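Local coordinates for 2-dehydropantoate 2-reductase (Enterococcus faecium, PDB 3WFI), which probably interconverts D-mandelate-type 2-hydroxy acids and their 2-keto acids with NAD as coenzyme, and belongs to the ketopantoate reductase family, at residues Leu103-Gly108 / Ile124-Trp129; Met1-Ala6 / Leu73-Thr78; Asn223-Val228 / Tyr276-Ile281. All coordinates share one frame; numbering follows the deposited sequence.

Contacts 1 and 2 both reach the sheet of the Rossmann domain, contact 1 through the loop that follows strand 98-102, while contact 3 lies in the helical C-terminal part of the chain. Contact 2 is a buried pair of parallel strands joined by backbone hydrogen bonds. Contact 1, with its centre about 14 Å from that of contact 2, is only partly buried, held by Leu103 packed on Gly125, a weak asparagine pair and a bridging water; Leu103 CD2 touches Ile75 and Phe77 of contact 2. Contact 3 is buried apolar packing between helices. Its 276-281 segment meets contact 1 where Ile107 O approaches Ala280 CB at 3.7 Å, whereas contacts 2 and 3 do not touch.

Contact 1 (Leu103-Gly108 / Ile124-Trp129); sequences LLNGIG and IGNTMW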
ATOM      1  N   LEU B 103      24.183 -11.742  15.944  1.00 31.53           N
ATOM      2  CA  LEU B 103      23.859 -10.666  16.874  1.00 34.21           C
ATOM      3  C   LEU B 103      23.227  -9.492  16.123  1.00 37.54           C
ATOM      4  O   LEU B 103      23.149  -8.380  16.644  1.00 40.06           O
ATOM      5  CB  LEU B 103      25.100 -10.244  17.662  1.00 34.56           C
ATOM      6  CG  LEU B 103      25.479 -10.998  18.928  1.00 34.41           C
ATOM      7  CD1 LEU B 103      24.799 -12.344  19.040  1.00 35.14           C
ATOM      8  CD2 LEU B 103      26.983 -11.124  19.072  1.00 35.82           C
ATOM      9  N   LEU B 104      22.739  -9.766  14.912  1.00 42.37           N
ATOM     10  CA  LEU B 104      21.935  -8.807  14.157  1.00 45.43           C
ATOM     11  C   LEU B 104      20.507  -8.889  14.690  1.00 47.54           C
ATOM     12  O   LEU B 104      19.881  -9.950  14.672  1.00 50.41           O
ATOM     13  CB  LEU B 104      21.900  -9.123  12.656  1.00 44.49           C
ATOM     14  CG  LEU B 104      22.989  -9.022  11.600  1.00 46.17           C
ATOM     15  CD1 LEU B 104      24.197  -9.942  11.726  1.00 44.93           C
ATOM     16  CD2 LEU B 104      22.279  -9.207  10.257  1.00 45.68           C
ATOM     17  N   ASN B 105      19.986  -7.763  15.154  1.00 55.30           N
ATOM     18  CA  ASN B 105      18.625  -7.714  15.660  1.00 58.78           C
ATOM     19  C   ASN B 105      17.665  -7.529  14.492  1.00 60.45           C
ATOM     20  O   ASN B 105      17.282  -6.405  14.164  1.00 66.36           O
ATOM     21  CB  ASN B 105      18.486  -6.594  16.704  1.00 62.72           C
ATOM     22  CG  ASN B 105      19.452  -6.765  17.875  1.00 64.12           C
ATOM     23  OD1 ASN B 105      20.041  -7.837  18.063  1.00 63.85           O
ATOM     24  ND2 ASN B 105      19.617  -5.710  18.666  1.00 65.02           N
ATOM     25  N   GLY B 106      17.295  -8.646  13.861  1.00 58.40           N
ATOM     26  CA  GLY B 106      16.333  -8.637  12.757  1.00 53.67           C
ATOM     27  C   GLY B 106      15.730 -10.001  12.459  1.00 48.48           C
ATOM     28  O   GLY B 106      16.258 -11.023  12.880  1.00 48.14           O
ATOM     29  N   ILE B 107      14.625 -10.001  11.715  1.00 42.21           N
ATOM     30  CA  ILE B 107      13.907 -11.218  11.349  1.00 38.20           C
ATOM     31  C   ILE B 107      14.259 -11.710   9.942  1.00 33.94           C
ATOM     32  O   ILE B 107      14.424 -10.928   9.022  1.00 35.76           O
ATOM     33  CB  ILE B 107      12.373 -11.000  11.487  1.00 38.44           C
ATOM     34  CG1 ILE B 107      11.650 -12.338  11.624  1.00 37.26           C
ATOM     35  CG2 ILE B 107      11.783 -10.163  10.347  1.00 38.67           C
ATOM     36  CD1 ILE B 107      11.733 -12.865  13.033  1.00 37.69           C
ATOM     37  N   GLY B 108      14.381 -13.020   9.787  1.00 31.60           N
ATOM     38  CA  GLY B 108      14.624 -13.609   8.480  1.00 31.15           C
ATOM     39  C   GLY B 108      16.085 -13.785   8.094  1.00 30.58           C
ATOM     40  O   GLY B 108      16.366 -14.335   7.032  1.00 29.08           O
ATOM     41  N   ILE B 124      20.794 -17.367  17.586  1.00 20.12           N
ATOM     42  CA  ILE B 124      20.400 -15.962  17.489  1.00 21.55           C
ATOM     43  C   ILE B 124      20.556 -15.330  18.854  1.00 21.85           C
ATOM     44  O   ILE B 124      20.285 -15.975  19.870  1.00 20.18           O
ATOM     45  CB  ILE B 124      18.948 -15.813  17.011  1.00 22.36           C
ATOM     46  CG1 ILE B 124      18.001 -16.734  17.794  1.00 22.80           C
ATOM     47  CG2 ILE B 124      18.861 -16.125  15.531  1.00 22.68           C
ATOM     48  CD1 ILE B 124      16.540 -16.377  17.631  1.00 23.37           C
ATOM     49  N   GLY B 125      20.999 -14.077  18.887  1.00 22.77           N
ATOM     50  CA  GLY B 125      21.182 -13.401  20.155  1.00 23.92           C
ATOM     51  C   GLY B 125      21.102 -11.884  20.131  1.00 24.88           C
ATOM     52  O   GLY B 125      21.017 -11.255  19.077  1.00 23.44           O
ATOM     53  N   ASN B 126      21.101 -11.317  21.328  1.00 27.11           N
ATOM     54  CA  ASN B 126      21.129  -9.874  21.531  1.00 30.01           C
ATOM     55  C   ASN B 126      22.332  -9.570  22.373  1.00 30.01           C
ATOM     56  O   ASN B 126      22.660 -10.342  23.269  1.00 31.35           O
ATOM     57  CB  ASN B 126      19.867  -9.394  22.274  1.00 32.61           C
ATOM     58  CG  ASN B 126      18.601  -9.572  21.460  1.00 35.11           C
ATOM     59  OD1 ASN B 126      17.516  -9.757  22.005  1.00 40.00           O
ATOM     60  ND2 ASN B 126      18.730  -9.515  20.142  1.00 37.85           N
ATOM     61  N   THR B 127      22.991  -8.451  22.098  1.00 30.31           N
ATOM     62  CA  THR B 127      24.087  -7.996  22.946  1.00 30.94           C
ATOM     63  C   THR B 127      23.731  -6.639  23.559  1.00 32.23           C
ATOM     64  O   THR B 127      23.198  -5.770  22.874  1.00 30.62           O
ATOM     65  CB  THR B 127      25.437  -7.916  22.199  1.00 30.03           C
ATOM     66  OG1 THR B 127      26.407  -7.285  23.052  1.00 31.39           O
ATOM     67  CG2 THR B 127      25.318  -7.122  20.898  1.00 30.31           C
ATOM     68  N   MET B 128      24.009  -6.485  24.851  1.00 33.35           N
ATOM     69  CA  MET B 128      23.738  -5.234  25.562  1.00 35.25           C
ATOM     70  C   MET B 128      25.027  -4.498  25.937  1.00 32.86           C
ATOM     71  O   MET B 128      24.995  -3.500  26.658  1.00 33.29           O
ATOM     72  CB  MET B 128      22.857  -5.492  26.797  1.00 39.77           C
ATOM     73  CG  MET B 128      21.361  -5.400  26.489  1.00 43.86           C
ATOM     74  SD  MET B 128      20.383  -6.919  26.343  1.00 53.85           S
ATOM     75  CE  MET B 128      21.461  -8.102  25.552  1.00 48.69           C
ATOM     76  N   TRP B 129      26.156  -4.981  25.423  1.00 29.80           N
ATOM     77  CA  TRP B 129      27.435  -4.284  25.549  1.00 29.61           C
ATOM     78  C   TRP B 129      27.427  -3.004  24.730  1.00 29.41           C
ATOM     79  O   TRP B 129      26.648  -2.884  23.796  1.00 29.84           O
ATOM     80  CB  TRP B 129      28.577  -5.194  25.063  1.00 28.84           C
ATOM     81  CG  TRP B 129      28.834  -6.325  25.983  1.00 28.92           C
ATOM     82  CD1 TRP B 129      28.342  -7.601  25.883  1.00 28.50           C
ATOM     83  CD2 TRP B 129      29.630  -6.289  27.166  1.00 28.78           C
ATOM     84  NE1 TRP B 129      28.794  -8.358  26.937  1.00 28.18           N
ATOM     85  CE2 TRP B 129      29.587  -7.576  27.739  1.00 28.84           C
ATOM     86  CE3 TRP B 129      30.370  -5.286  27.810  1.00 30.13           C
ATOM     87  CZ2 TRP B 129      30.268  -7.894  28.919  1.00 29.26           C
ATOM     88  CZ3 TRP B 129      31.052  -5.605  28.975  1.00 29.96           C
ATOM     89  CH2 TRP B 129      30.993  -6.898  29.519  1.00 30.40           C
TER
HETATM   90  O   HOH W   1      22.319  -7.339  19.556  1.00 40.35           O
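Asn105, one of the NAD-binding residues of this dehydrogenase, meets Asn126 where strand 98-102 has given way to a loop and strand 122-127 is nearing its end. Asn126 ND2 reaches Asn105 OD1 at 3.0 Å, but the bond is weak, with an N-H...O angle of only 124°. The two amide planes stand 80° apart, nearly perpendicular. The same ND2 also makes a weak bond back to Gly125 O, so its hydrogens are shared between a side-chain oxygen and the backbone of its own strand. Asn105 OD1 has a second partner, a water 2.8 Å away that donates to it and in turn accepts from Thr127 N at 2.9 Å. The water thus bridges the loop to the strand where direct backbone pairing has stopped; two residues earlier, Gly125 still pairs with Cys102. These are neighbouring parallel strands of a Rossmann sheet, linked through helix 109-113, and the loop after the first strand leads toward the coenzyme site. Asn105 is the centre of an inverse gamma turn, closed by a weak bond from Gly106 N to Leu104 O, and its CG lies beside its own backbone N (chi1 -58°), which brings the amide across to the strand. Its side chain is poorly ordered, consistent with an exposed residue in a model without NAD bound to this chain.

Beside the amides, Leu103 supplies the apolar part. It lays CD1 against the bare backbone of Gly125, 3.9 Å from Gly125 CA, and its CG comes within 4.4 Å of Thr127 CG2. Leu103 and Thr127 both touch Phe15 of helix 10-21, while Asn126 leans on Ile184 of helix 180-191.

Contact 2 (Met1-Ala6 / Leu73-Thr78); sequences MKIAIA and LIILFT
Ala4 and Ala6 supply most of the backbone bonds from strand 2-6 to strand 71-76, running parallel beside it with an angle of 21° between the two short segments. The pairing starts with Leu73 N on Lys2 O at 3.1 Å. Ala4 then uses both its polar atoms: its N gives to Leu73 O at 2.8 Å, and its O takes Ile75 N at 2.9 Å along an almost linear path. Ala6 N follows by donating to Ile75 O at 3.0 Å.

Ala6 O, at the end of the strand, is gripped twice. Phe77 N comes to it at 2.9 Å, tilted 30° from the carbonyl plane, and Thr78 OG1 arrives at 3.2 Å from above the opposite face, well off the lone pairs; Thr78 OG1 is the donor there. Ile3 and Ile5 direct their peptide groups the other way, to Glu25 and Leu27 of strand 25-30. Lys2 N bonds to Asp72 OD2, and its NZ forms a salt bridge with Glu25.

Above and below the bonded backbones, side chains pack on both faces of the sheet. On the face with Ile3 and Ile5, Ile75 CD1 sits 4.0 Å from Ile3 CG2 and close to Ile5 CD1, while Ile5 CG2 comes up obliquely to the Phe77 ring at CD2. Met1, its chain bent at chi3 (-72°), brings SD and CE onto Leu73 CD2. On the other face Ala6 CB packs against both Ile74 CG2 and Leu76 CD2, the latter at 3.8 Å. Helix 10-21 covers the face of Ile3 and Ile75, helix 80-90 that of Ala6 and Leu76. Two central parallel strands sandwiched between helices, the first running into the glycine-rich turn before helix 10-21, are the hallmark of the dinucleotide-binding Rossmann fold.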
ATOM      1  N   MET B   1      38.147 -22.495  20.989  1.00 37.50           N
ATOM      2  CA  MET B   1      37.468 -22.295  19.677  1.00 36.02           C
ATOM      3  C   MET B   1      38.323 -21.495  18.693  1.00 32.66           C
ATOM      4  O   MET B   1      39.091 -20.619  19.084  1.00 31.13           O
ATOM      5  CB  MET B   1      36.118 -21.577  19.867  1.00 38.91           C
ATOM      6  CG  MET B   1      35.051 -22.395  20.585  1.00 40.82           C
ATOM      7  SD  MET B   1      33.418 -21.624  20.513  1.00 49.16           S
ATOM      8  CE  MET B   1      33.648 -20.237  21.630  1.00 46.76           C
ATOM      9  N   LYS B   2      38.174 -21.814  17.411  1.00 30.05           N
ATOM     10  CA  LYS B   2      38.571 -20.910  16.336  1.00 28.51           C
ATOM     11  C   LYS B   2      37.334 -20.105  15.977  1.00 24.96           C
ATOM     12  O   LYS B   2      36.316 -20.673  15.575  1.00 22.78           O
ATOM     13  CB  LYS B   2      39.059 -21.683  15.114  1.00 30.19           C
ATOM     14  CG  LYS B   2      40.434 -22.327  15.272  1.00 32.74           C
ATOM     15  CD  LYS B   2      40.725 -23.216  14.051  1.00 33.99           C
ATOM     16  CE  LYS B   2      41.780 -24.293  14.240  1.00 35.44           C
ATOM     17  NZ  LYS B   2      43.119 -23.698  14.436  1.00 36.51           N
ATOM     18  N   ILE B   3      37.419 -18.789  16.134  1.00 22.95           N
ATOM     19  CA  ILE B   3      36.257 -17.916  15.979  1.00 21.60           C
ATOM     20  C   ILE B   3      36.535 -16.871  14.909  1.00 20.56           C
ATOM     21  O   ILE B   3      37.608 -16.251  14.897  1.00 21.93           O
ATOM     22  CB  ILE B   3      35.935 -17.207  17.304  1.00 22.11           C
ATOM     23  CG1 ILE B   3      35.843 -18.227  18.440  1.00 22.40           C
ATOM     24  CG2 ILE B   3      34.659 -16.388  17.185  1.00 21.97           C
ATOM     25  CD1 ILE B   3      35.800 -17.598  19.822  1.00 23.34           C
ATOM     26  N   ALA B   4      35.607 -16.715  13.977  1.00 18.78           N
ATOM     27  CA  ALA B   4      35.657 -15.614  13.022  1.00 17.51           C
ATOM     28  C   ALA B   4      34.660 -14.549  13.465  1.00 17.04           C
ATOM     29  O   ALA B   4      33.506 -14.853  13.787  1.00 16.43           O
ATOM     30  CB  ALA B   4      35.336 -16.094  11.619  1.00 17.44           C
ATOM     31  N   ILE B   5      35.126 -13.304  13.477  1.00 16.97           N
ATOM     32  CA  ILE B   5      34.290 -12.146  13.749  1.00 17.07           C
ATOM     33  C   ILE B   5      33.975 -11.499  12.404  1.00 17.36           C
ATOM     34  O   ILE B   5      34.829 -10.838  11.821  1.00 17.14           O
ATOM     35  CB  ILE B   5      35.006 -11.136  14.660  1.00 17.53           C
ATOM     36  CG1 ILE B   5      35.500 -11.815  15.954  1.00 17.04           C
ATOM     37  CG2 ILE B   5      34.085  -9.965  15.002  1.00 17.79           C
ATOM     38  CD1 ILE B   5      34.413 -12.327  16.859  1.00 16.67           C
ATOM     39  N   ALA B   6      32.767 -11.748  11.901  1.00 17.85           N
ATOM     40  CA  ALA B   6      32.340 -11.292  10.563  1.00 18.60           C
ATOM     41  C   ALA B   6      31.711  -9.923  10.717  1.00 19.19           C
ATOM     42  O   ALA B   6      30.503  -9.802  10.972  1.00 18.50           O
ATOM     43  CB  ALA B   6      31.349 -12.257   9.956  1.00 18.41           C
ATOM     44  N   LEU B  73      33.346 -21.305  14.963  1.00 19.36           N
ATOM     45  CA  LEU B  73      32.269 -20.374  15.250  1.00 18.81           C
ATOM     46  C   LEU B  73      32.439 -19.091  14.467  1.00 18.04           C
ATOM     47  O   LEU B  73      33.532 -18.529  14.406  1.00 16.71           O
ATOM     48  CB  LEU B  73      32.236 -20.065  16.745  1.00 18.79           C
ATOM     49  CG  LEU B  73      31.275 -18.973  17.239  1.00 19.14           C
ATOM     50  CD1 LEU B  73      29.822 -19.405  17.117  1.00 19.13           C
ATOM     51  CD2 LEU B  73      31.604 -18.647  18.688  1.00 19.77           C
ATOM     52  N   ILE B  74      31.343 -18.640  13.865  1.00 18.09           N
ATOM     53  CA  ILE B  74      31.268 -17.323  13.247  1.00 17.27           C
ATOM     54  C   ILE B  74      30.282 -16.487  14.060  1.00 17.47           C
ATOM     55  O   ILE B  74      29.125 -16.882  14.257  1.00 18.16           O
ATOM     56  CB  ILE B  74      30.801 -17.419  11.785  1.00 17.47           C
ATOM     57  CG1 ILE B  74      31.736 -18.305  10.969  1.00 17.39           C
ATOM     58  CG2 ILE B  74      30.692 -16.034  11.148  1.00 17.64           C
ATOM     59  CD1 ILE B  74      31.214 -18.619   9.583  1.00 17.06           C
ATOM     60  N   ILE B  75      30.731 -15.327  14.523  1.00 17.68           N
ATOM     61  CA  ILE B  75      29.842 -14.351  15.161  1.00 17.79           C
ATOM     62  C   ILE B  75      29.625 -13.197  14.186  1.00 18.24           C
ATOM     63  O   ILE B  75      30.575 -12.538  13.760  1.00 17.23           O
ATOM     64  CB  ILE B  75      30.406 -13.822  16.497  1.00 18.23           C
ATOM     65  CG1 ILE B  75      30.904 -14.982  17.358  1.00 18.37           C
ATOM     66  CG2 ILE B  75      29.343 -13.020  17.246  1.00 18.36           C
ATOM     67  CD1 ILE B  75      31.489 -14.562  18.692  1.00 18.58           C
ATOM     68  N   LEU B  76      28.359 -12.972  13.825  1.00 18.89           N
ATOM     69  CA  LEU B  76      27.995 -12.030  12.776  1.00 19.42           C
ATOM     70  C   LEU B  76      27.653 -10.665  13.356  1.00 19.78           C
ATOM     71  O   LEU B  76      26.760 -10.562  14.203  1.00 18.99           O
ATOM     72  CB  LEU B  76      26.769 -12.547  12.007  1.00 19.61           C
ATOM     73  CG  LEU B  76      26.930 -13.835  11.185  1.00 19.77           C
ATOM     74  CD1 LEU B  76      25.557 -14.340  10.774  1.00 20.24           C
ATOM     75  CD2 LEU B  76      27.789 -13.605   9.963  1.00 20.64           C
ATOM     76  N   PHE B  77      28.360  -9.642  12.876  1.00 20.85           N
ATOM     77  CA  PHE B  77      28.077  -8.237  13.189  1.00 23.18           C
ATOM     78  C   PHE B  77      27.971  -7.456  11.875  1.00 26.37           C
ATOM     79  O   PHE B  77      28.666  -6.458  11.687  1.00 29.55           O
ATOM     80  CB  PHE B  77      29.211  -7.613  14.016  1.00 22.95           C
ATOM     81  CG  PHE B  77      29.384  -8.224  15.371  1.00 22.71           C
ATOM     82  CD1 PHE B  77      28.593  -7.807  16.426  1.00 23.59           C
ATOM     83  CD2 PHE B  77      30.312  -9.233  15.586  1.00 23.01           C
ATOM     84  CE1 PHE B  77      28.726  -8.381  17.679  1.00 23.65           C
ATOM     85  CE2 PHE B  77      30.453  -9.808  16.845  1.00 22.09           C
ATOM     86  CZ  PHE B  77      29.659  -9.375  17.887  1.00 22.30           C
ATOM     87  N   THR B  78      27.151  -7.938  10.954  1.00 26.75           N
ATOM     88  CA  THR B  78      27.003  -7.320   9.639  1.00 29.02           C
ATOM     89  C   THR B  78      25.548  -6.903   9.451  1.00 31.09           C
ATOM     90  O   THR B  78      24.649  -7.696   9.711  1.00 31.23           O
ATOM     91  CB  THR B  78      27.370  -8.314   8.515  1.00 28.90           C
ATOM     92  OG1 THR B  78      28.758  -8.647   8.589  1.00 28.74           O
ATOM     93  CG2 THR B  78      27.105  -7.719   7.153  1.00 29.68           C
TER

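Contact 3 (Asn223-Val228 / Tyr276-Ile281); sequences NEFAKV and YINGAI
Helix 214-231 passes the first turn of helix 278-288, whose N-cap is Ile277, with the CA atoms of Phe225 and Ile281 6.3 Å apart. The core of the contact is a CH-pi interaction. Ile281 CG1 stands 3.4 Å above the plane of the Phe225 ring, over its centre, only 10° off the ring normal. Phe225 CG lies anti to the carbonyl carbon (chi1 -85°), and the ring reaches out from its helix to slide beneath the isoleucine. Ile281 CD1 turns toward one side of the same face, 3.8 Å from Phe225 CD2, and its tip also meets Val228 CG1 at 4.2 Å. Ile281 is thus held by two side chains about one helical turn apart, while its other branch, CG2, approaches Glu224 O.

The carboxylate of Glu224 looks elsewhere, accepting from Tyr294 N and Cys295 N at the start of helix 293-308, and so ties that helix to 214-231. Phe225 packs further on Ala188 and Cys189 of helix 180-191 and on Cys295, placing the ring among four helices of the C-terminal domain.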
ATOM      1  N   ASN B 223      -0.834  -9.823  11.997  1.00 16.81           N
ATOM      2  CA  ASN B 223      -1.382 -11.159  11.764  1.00 16.83           C
ATOM      3  C   ASN B 223      -0.631 -11.937  10.714  1.00 16.20           C
ATOM      4  O   ASN B 223      -0.478 -13.146  10.830  1.00 15.92           O
ATOM      5  CB  ASN B 223      -2.873 -11.099  11.453  1.00 17.85           C
ATOM      6  CG  ASN B 223      -3.697 -11.200  12.695  1.00 19.30           C
ATOM      7  OD1 ASN B 223      -3.841 -12.282  13.262  1.00 21.17           O
ATOM      8  ND2 ASN B 223      -4.249 -10.090  13.129  1.00 20.49           N
ATOM      9  N   GLU B 224      -0.131 -11.245   9.697  1.00 15.62           N
ATOM     10  CA  GLU B 224       0.709 -11.886   8.694  1.00 15.18           C
ATOM     11  C   GLU B 224       2.027 -12.371   9.315  1.00 15.22           C
ATOM     12  O   GLU B 224       2.419 -13.524   9.125  1.00 15.38           O
ATOM     13  CB  GLU B 224       0.974 -10.942   7.504  1.00 14.71           C
ATOM     14  CG  GLU B 224      -0.277 -10.595   6.716  1.00 14.49           C
ATOM     15  CD  GLU B 224      -0.021  -9.746   5.484  1.00 13.83           C
ATOM     16  OE1 GLU B 224       1.149  -9.394   5.220  1.00 13.07           O
ATOM     17  OE2 GLU B 224      -1.010  -9.399   4.802  1.00 13.07           O
ATOM     18  N   PHE B 225       2.701 -11.500  10.056  1.00 15.47           N
ATOM     19  CA  PHE B 225       3.904 -11.891  10.818  1.00 15.43           C
ATOM     20  C   PHE B 225       3.633 -13.125  11.697  1.00 15.92           C
ATOM     21  O   PHE B 225       4.429 -14.069  11.739  1.00 15.74           O
ATOM     22  CB  PHE B 225       4.382 -10.729  11.711  1.00 15.26           C
ATOM     23  CG  PHE B 225       5.276  -9.728  11.017  1.00 15.50           C
ATOM     24  CD1 PHE B 225       4.778  -8.860  10.055  1.00 15.47           C
ATOM     25  CD2 PHE B 225       6.635  -9.623  11.367  1.00 15.70           C
ATOM     26  CE1 PHE B 225       5.600  -7.919   9.441  1.00 15.22           C
ATOM     27  CE2 PHE B 225       7.460  -8.690  10.757  1.00 15.41           C
ATOM     28  CZ  PHE B 225       6.936  -7.830   9.800  1.00 15.55           C
ATOM     29  N   ALA B 226       2.497 -13.106  12.395  1.00 16.60           N
ATOM     30  CA  ALA B 226       2.136 -14.175  13.338  1.00 17.56           C
ATOM     31  C   ALA B 226       1.833 -15.517  12.663  1.00 18.56           C
ATOM     32  O   ALA B 226       2.180 -16.569  13.197  1.00 18.66           O
ATOM     33  CB  ALA B 226       0.962 -13.737  14.180  1.00 18.03           C
ATOM     34  N   LYS B 227       1.175 -15.475  11.503  1.00 19.77           N
ATOM     35  CA  LYS B 227       0.893 -16.690  10.731  1.00 21.46           C
ATOM     36  C   LYS B 227       2.176 -17.366  10.275  1.00 21.11           C
ATOM     37  O   LYS B 227       2.315 -18.586  10.359  1.00 21.31           O
ATOM     38  CB  LYS B 227       0.012 -16.383   9.513  1.00 23.36           C
ATOM     39  CG  LYS B 227      -1.467 -16.417   9.785  1.00 26.28           C
ATOM     40  CD  LYS B 227      -2.298 -16.237   8.514  1.00 29.01           C
ATOM     41  CE  LYS B 227      -3.795 -16.143   8.849  1.00 31.28           C
ATOM     42  NZ  LYS B 227      -4.181 -14.929   9.638  1.00 31.95           N
ATOM     43  N   VAL B 228       3.120 -16.559   9.810  1.00 19.85           N
ATOM     44  CA  VAL B 228       4.413 -17.045   9.390  1.00 19.59           C
ATOM     45  C   VAL B 228       5.233 -17.553  10.599  1.00 18.93           C
ATOM     46  O   VAL B 228       5.848 -18.632  10.530  1.00 18.41           O
ATOM     47  CB  VAL B 228       5.133 -15.934   8.587  1.00 20.07           C
ATOM     48  CG1 VAL B 228       6.624 -16.125   8.549  1.00 20.19           C
ATOM     49  CG2 VAL B 228       4.544 -15.873   7.177  1.00 19.80           C
ATOM     50  N   TYR B 276      14.279  -6.678   4.186  1.00 19.20           N
ATOM     51  CA  TYR B 276      14.703  -7.465   5.339  1.00 20.13           C
ATOM     52  C   TYR B 276      13.729  -7.369   6.495  1.00 19.47           C
ATOM     53  O   TYR B 276      13.945  -7.986   7.543  1.00 20.32           O
ATOM     54  CB  TYR B 276      16.111  -7.036   5.769  1.00 21.38           C
ATOM     55  CG  TYR B 276      17.040  -7.220   4.611  1.00 22.84           C
ATOM     56  CD1 TYR B 276      17.604  -8.455   4.349  1.00 24.33           C
ATOM     57  CD2 TYR B 276      17.264  -6.190   3.707  1.00 24.80           C
ATOM     58  CE1 TYR B 276      18.419  -8.647   3.250  1.00 25.40           C
ATOM     59  CE2 TYR B 276      18.075  -6.370   2.597  1.00 25.50           C
ATOM     60  CZ  TYR B 276      18.643  -7.607   2.373  1.00 26.36           C
ATOM     61  OH  TYR B 276      19.452  -7.801   1.272  1.00 28.98           O
ATOM     62  N   ILE B 277      12.628  -6.644   6.292  1.00 18.16           N
ATOM     63  CA  ILE B 277      11.579  -6.562   7.291  1.00 17.01           C
ATOM     64  C   ILE B 277      10.305  -7.179   6.710  1.00 17.12           C
ATOM     65  O   ILE B 277      10.116  -8.391   6.797  1.00 16.94           O
ATOM     66  CB  ILE B 277      11.396  -5.114   7.804  1.00 16.73           C
ATOM     67  CG1 ILE B 277      12.746  -4.543   8.223  1.00 16.79           C
ATOM     68  CG2 ILE B 277      10.423  -5.079   8.975  1.00 16.68           C
ATOM     69  CD1 ILE B 277      12.759  -3.029   8.410  1.00 17.04           C
ATOM     70  N   ASN B 278       9.455  -6.386   6.061  1.00 16.74           N
ATOM     71  CA  ASN B 278       8.246  -6.950   5.462  1.00 16.18           C
ATOM     72  C   ASN B 278       8.580  -7.965   4.364  1.00 16.33           C
ATOM     73  O   ASN B 278       7.853  -8.933   4.170  1.00 15.68           O
ATOM     74  CB  ASN B 278       7.328  -5.835   4.949  1.00 16.30           C
ATOM     75  CG  ASN B 278       6.843  -4.937   6.070  1.00 15.90           C
ATOM     76  OD1 ASN B 278       5.753  -5.136   6.606  1.00 16.50           O
ATOM     77  ND2 ASN B 278       7.677  -3.978   6.476  1.00 15.45           N
ATOM     78  N   GLY B 279       9.664  -7.716   3.626  1.00 16.25           N
ATOM     79  CA  GLY B 279      10.100  -8.607   2.543  1.00 15.76           C
ATOM     80  C   GLY B 279      10.451  -9.992   3.034  1.00 15.98           C
ATOM     81  O   GLY B 279      10.217 -10.988   2.346  1.00 14.97           O
ATOM     82  N   ALA B 280      11.011 -10.059   4.241  1.00 16.22           N
ATOM     83  CA  ALA B 280      11.404 -11.334   4.835  1.00 16.12           C
ATOM     84  C   ALA B 280      10.163 -12.149   5.135  1.00 15.91           C
ATOM     85  O   ALA B 280      10.131 -13.356   4.911  1.00 15.74           O
ATOM     86  CB  ALA B 280      12.230 -11.088   6.101  1.00 16.53           C
ATOM     87  N   ILE B 281       9.119 -11.470   5.616  1.00 15.37           N
ATOM     88  CA  ILE B 281       7.828 -12.120   5.861  1.00 14.96           C
ATOM     89  C   ILE B 281       7.177 -12.560   4.538  1.00 15.24           C
ATOM     90  O   ILE B 281       6.606 -13.661   4.464  1.00 15.18           O
ATOM     91  CB  ILE B 281       6.895 -11.206   6.683  1.00 14.63           C
ATOM     92  CG1 ILE B 281       7.500 -10.930   8.070  1.00 14.79           C
ATOM     93  CG2 ILE B 281       5.496 -11.797   6.808  1.00 14.95           C
ATOM     94  CD1 ILE B 281       7.925 -12.165   8.837  1.00 15.37           C
TER